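PDB 1OLT: oxygen-independent coproporphyrinogen III oxidase from Escherichia coli, which catalyses the anaerobic, S-adenosylmethionine-dependent oxidative decarboxylation of two propionate groups of coproporphyrinogen III, giving protoporphyrinogen IX in heme biosynthesis. Local coordinates for residues A[63-71]-A[248-256]. Numbering follows the deposited sequence. Where two conformers were deposited one is given.
Sequences HKLCYFCGC and IFAAQRKIK. With SF4 (iron/sulfur cluster), chain B; SAM (S-adenosylmethionine), chain C.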
# COMPACT_ATOMS: atom_id res chain seq x y z
N HIS A 63 16.16 -12.08 0.58
CA HIS A 63 17.51 -12.63 0.78
C HIS A 63 17.86 -12.79 2.28
O HIS A 63 18.54 -13.74 2.66
CB HIS A 63 18.57 -11.72 0.13
CG HIS A 63 18.44 -11.66 -1.36
ND1 HIS A 63 18.39 -12.78 -2.15
CD2 HIS A 63 18.46 -10.61 -2.20
CE1 HIS A 63 18.30 -12.43 -3.42
NE2 HIS A 63 18.32 -11.12 -3.48
N LYS A 64 17.35 -11.86 3.11
CA LYS A 64 17.84 -11.68 4.46
C LYS A 64 16.72 -11.17 5.43
O LYS A 64 15.80 -10.47 4.99
CB LYS A 64 19.01 -10.68 4.40
CG LYS A 64 19.86 -10.69 5.67
CD LYS A 64 21.04 -9.67 5.67
CE LYS A 64 22.11 -9.92 4.53
NZ LYS A 64 23.21 -8.83 4.63
N LEU A 65 16.79 -11.51 6.69
CA LEU A 65 15.69 -11.23 7.63
C LEU A 65 15.83 -9.83 8.27
O LEU A 65 16.63 -9.64 9.12
CB LEU A 65 15.65 -12.27 8.73
CG LEU A 65 14.61 -12.14 9.83
CD1 LEU A 65 13.21 -12.21 9.21
CD2 LEU A 65 14.83 -13.20 10.80
N CYS A 66 15.03 -8.87 7.79
CA CYS A 66 14.94 -7.59 8.44
C CYS A 66 14.15 -7.81 9.73
O CYS A 66 13.00 -8.28 9.67
CB CYS A 66 14.20 -6.59 7.56
SG CYS A 66 14.98 -6.28 5.93
N TYR A 67 14.70 -7.42 10.87
CA TYR A 67 14.07 -7.69 12.17
C TYR A 67 12.78 -6.88 12.44
O TYR A 67 11.97 -7.37 13.22
CB TYR A 67 15.02 -7.46 13.31
CG TYR A 67 16.29 -8.33 13.31
CD1 TYR A 67 16.37 -9.51 12.59
CD2 TYR A 67 17.42 -7.92 14.03
CE1 TYR A 67 17.57 -10.28 12.57
CE2 TYR A 67 18.61 -8.70 14.06
CZ TYR A 67 18.67 -9.87 13.31
OH TYR A 67 19.84 -10.65 13.28
N PHE A 68 12.59 -5.74 11.79
CA PHE A 68 11.36 -4.92 11.95
C PHE A 68 10.20 -5.45 11.12
O PHE A 68 9.06 -5.04 11.32
CB PHE A 68 11.63 -3.45 11.55
CG PHE A 68 12.06 -3.29 10.12
CD1 PHE A 68 11.14 -3.40 9.09
CD2 PHE A 68 13.36 -3.12 9.80
CE1 PHE A 68 11.54 -3.33 7.76
CE2 PHE A 68 13.78 -3.06 8.46
CZ PHE A 68 12.85 -3.18 7.45
N CYS A 69 10.45 -6.35 10.16
CA CYS A 69 9.50 -6.53 9.09
C CYS A 69 8.26 -7.32 9.44
O CYS A 69 8.36 -8.38 9.94
CB CYS A 69 10.18 -7.14 7.82
SG CYS A 69 9.04 -7.36 6.45
N GLY A 70 7.08 -6.74 9.07
CA GLY A 70 5.78 -7.30 9.31
C GLY A 70 5.09 -7.77 8.04
O GLY A 70 3.94 -8.14 8.08
N CYS A 71 5.80 -7.82 6.91
CA CYS A 71 5.18 -8.17 5.61
C CYS A 71 4.94 -9.70 5.50
O CYS A 71 5.55 -10.46 6.27
CB CYS A 71 6.05 -7.68 4.44
SG CYS A 71 6.59 -5.95 4.54
N ILE A 248 3.50 -11.88 17.01
CA ILE A 248 3.07 -12.22 15.67
C ILE A 248 4.24 -12.28 14.67
O ILE A 248 4.31 -13.19 13.87
CB ILE A 248 2.05 -11.17 15.18
CG1 ILE A 248 0.83 -11.11 16.09
CG2 ILE A 248 1.61 -11.45 13.68
CD1 ILE A 248 0.13 -12.43 16.28
N PHE A 249 5.16 -11.33 14.78
CA PHE A 249 6.32 -11.21 13.83
C PHE A 249 7.55 -11.57 14.56
O PHE A 249 8.09 -10.75 15.24
CB PHE A 249 6.42 -9.80 13.29
CG PHE A 249 5.13 -9.28 12.72
CD1 PHE A 249 4.54 -9.91 11.64
CD2 PHE A 249 4.52 -8.20 13.23
CE1 PHE A 249 3.32 -9.45 11.12
CE2 PHE A 249 3.31 -7.73 12.71
CZ PHE A 249 2.74 -8.37 11.63
N ALA A 250 8.01 -12.81 14.41
CA ALA A 250 9.02 -13.37 15.33
C ALA A 250 10.36 -12.66 15.27
O ALA A 250 11.08 -12.54 16.27
CB ALA A 250 9.19 -14.91 15.13
N ALA A 251 10.72 -12.15 14.13
CA ALA A 251 12.07 -11.45 14.04
C ALA A 251 12.15 -10.23 14.88
O ALA A 251 13.23 -9.86 15.39
CB ALA A 251 12.37 -11.10 12.65
N GLN A 252 10.98 -9.62 15.13
CA GLN A 252 10.98 -8.43 15.97
C GLN A 252 11.37 -8.72 17.40
O GLN A 252 11.74 -7.79 18.16
CB GLN A 252 9.61 -7.73 15.91
CG GLN A 252 9.16 -7.31 14.52
CD GLN A 252 7.73 -6.68 14.61
OE1 GLN A 252 7.08 -6.88 15.61
NE2 GLN A 252 7.33 -5.87 13.62
N ARG A 253 11.39 -10.01 17.78
CA ARG A 253 11.93 -10.38 19.11
C ARG A 253 13.39 -10.07 19.24
O ARG A 253 13.87 -9.94 20.33
CB ARG A 253 11.65 -11.85 19.50
CG ARG A 253 10.19 -12.22 19.34
CD ARG A 253 9.86 -13.70 19.50
NE ARG A 253 8.57 -13.91 18.89
CZ ARG A 253 8.07 -15.07 18.53
NH1 ARG A 253 8.74 -16.19 18.72
NH2 ARG A 253 6.91 -15.08 17.92
N LYS A 254 14.07 -9.88 18.12
CA LYS A 254 15.49 -9.49 18.16
C LYS A 254 15.68 -8.03 18.42
O LYS A 254 16.81 -7.60 18.63
CB LYS A 254 16.18 -9.88 16.83
CG LYS A 254 16.26 -11.39 16.69
CD LYS A 254 17.39 -11.90 15.81
CE LYS A 254 17.75 -13.38 16.12
NZ LYS A 254 19.13 -13.43 16.64
N ILE A 255 14.59 -7.26 18.37
CA ILE A 255 14.62 -5.86 18.68
C ILE A 255 14.34 -5.70 20.19
O ILE A 255 13.42 -6.26 20.71
CB ILE A 255 13.59 -5.11 17.78
CG1 ILE A 255 14.11 -5.08 16.34
CG2 ILE A 255 13.34 -3.71 18.26
CD1 ILE A 255 13.15 -4.53 15.36
N LYS A 256 15.20 -4.97 20.88
CA LYS A 256 15.02 -4.66 22.29
C LYS A 256 13.97 -3.54 22.45
O LYS A 256 14.13 -2.43 21.91
CB LYS A 256 16.35 -4.19 22.95
CG LYS A 256 17.41 -5.26 23.28
CD LYS A 256 16.87 -6.42 24.14
CE LYS A 256 17.98 -7.16 24.87
NZ LYS A 256 17.53 -7.71 26.19
FE1 SF4 B . 12.03 -8.56 2.99
FE2 SF4 B . 10.64 -7.12 4.74
FE3 SF4 B . 11.71 -6.11 2.65
FE4 SF4 B . 13.05 -6.84 4.46
S1 SF4 B . 11.58 -5.09 4.66
S2 SF4 B . 13.69 -7.20 2.36
S3 SF4 B . 12.21 -8.66 5.10
S4 SF4 B . 10.08 -7.54 2.74
N SAM C . 11.42 -5.97 0.12
CA SAM C . 11.79 -4.64 -0.33
C SAM C . 12.61 -3.84 0.68
O SAM C . 12.59 -4.19 1.91
OXT SAM C . 13.29 -2.95 0.21
CB SAM C . 10.46 -3.89 -0.59
CG SAM C . 9.74 -3.16 0.51
SD SAM C . 8.96 -4.17 1.74
CE SAM C . 7.91 -5.30 0.81
C5' SAM C . 7.50 -3.09 2.21
C4' SAM C . 7.69 -1.97 3.30
O4' SAM C . 6.99 -2.20 4.51
C3' SAM C . 9.12 -1.83 3.77
O3' SAM C . 9.99 -1.20 2.82
C2' SAM C . 8.97 -1.10 5.12
O2' SAM C . 9.11 0.31 4.95
C1' SAM C . 7.55 -1.40 5.52
N9 SAM C . 7.44 -2.14 6.77
C8 SAM C . 7.71 -3.48 6.90
N7 SAM C . 7.48 -3.83 8.16
C5 SAM C . 7.04 -2.72 8.84
C6 SAM C . 6.64 -2.50 10.17
N6 SAM C . 6.62 -3.47 11.09
N1 SAM C . 6.26 -1.24 10.52
C2 SAM C . 6.27 -0.21 9.57
N3 SAM C . 6.64 -0.42 8.29
C4 SAM C . 7.03 -1.66 7.94
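Leu-65 begins the contact by closing its forked end on the methyl of Ala-251: with CG anti to the backbone N (chi1 178°), CD1 comes to 3.7 Å from Ala-251 CB. Cys-66 turns the other way and binds the iron-sulfur cluster, SG to iron FE4, 2.5 Å. A type I beta turn from Cys-66 to Cys-69 follows, and its two corner residues carry most of the packing. Tyr-67 CB meets Ile-255 CG1 at 4.0 Å, and its CD1 lies near Ala-251 CB; in the conformer given, CD of Lys-254 lies over one face of the Tyr-67 ring, 3.8 Å from its centroid. A serine in its place would probably open a gap beside Ala-251 and Lys-254, where the ring now lies. The carbonyl of Phe-68 accepts a nearly straight hydrogen bond from Gln-252 NE2 (3.0 Å, 167° at the hydrogen); the donor sits above the carbonyl plane, whereas the oxygen lies close to the plane of the amide. Ala-243 O and Leu-245 N also bond this amide, fixing its rotation. The Phe-68 ring reaches inward instead, CE1 3.6 Å from cluster sulfur S1. Cys-69 SG binds iron FE2, and Gly-70 N donates to adenine N7 of S-adenosylmethionine (3.1 Å). Gly-70 CA rests over the centre of the Phe-249 ring, 3.7 Å from the centroid and 13° off the normal, a CH-pi contact that its bare CA allows. This is the CX3CX2C loop of the radical SAM core, whose third cluster ligand is Cys-62; the amino and carboxylate groups of S-adenosylmethionine bind the remaining iron, FE3. It leads from strand 53-62 to its parallel neighbour 74-75; segment 248-256 lies between strand 236-241 and helix 263-279, and Val-182 of helix 176-182 touches both Phe-68 and Ile-255.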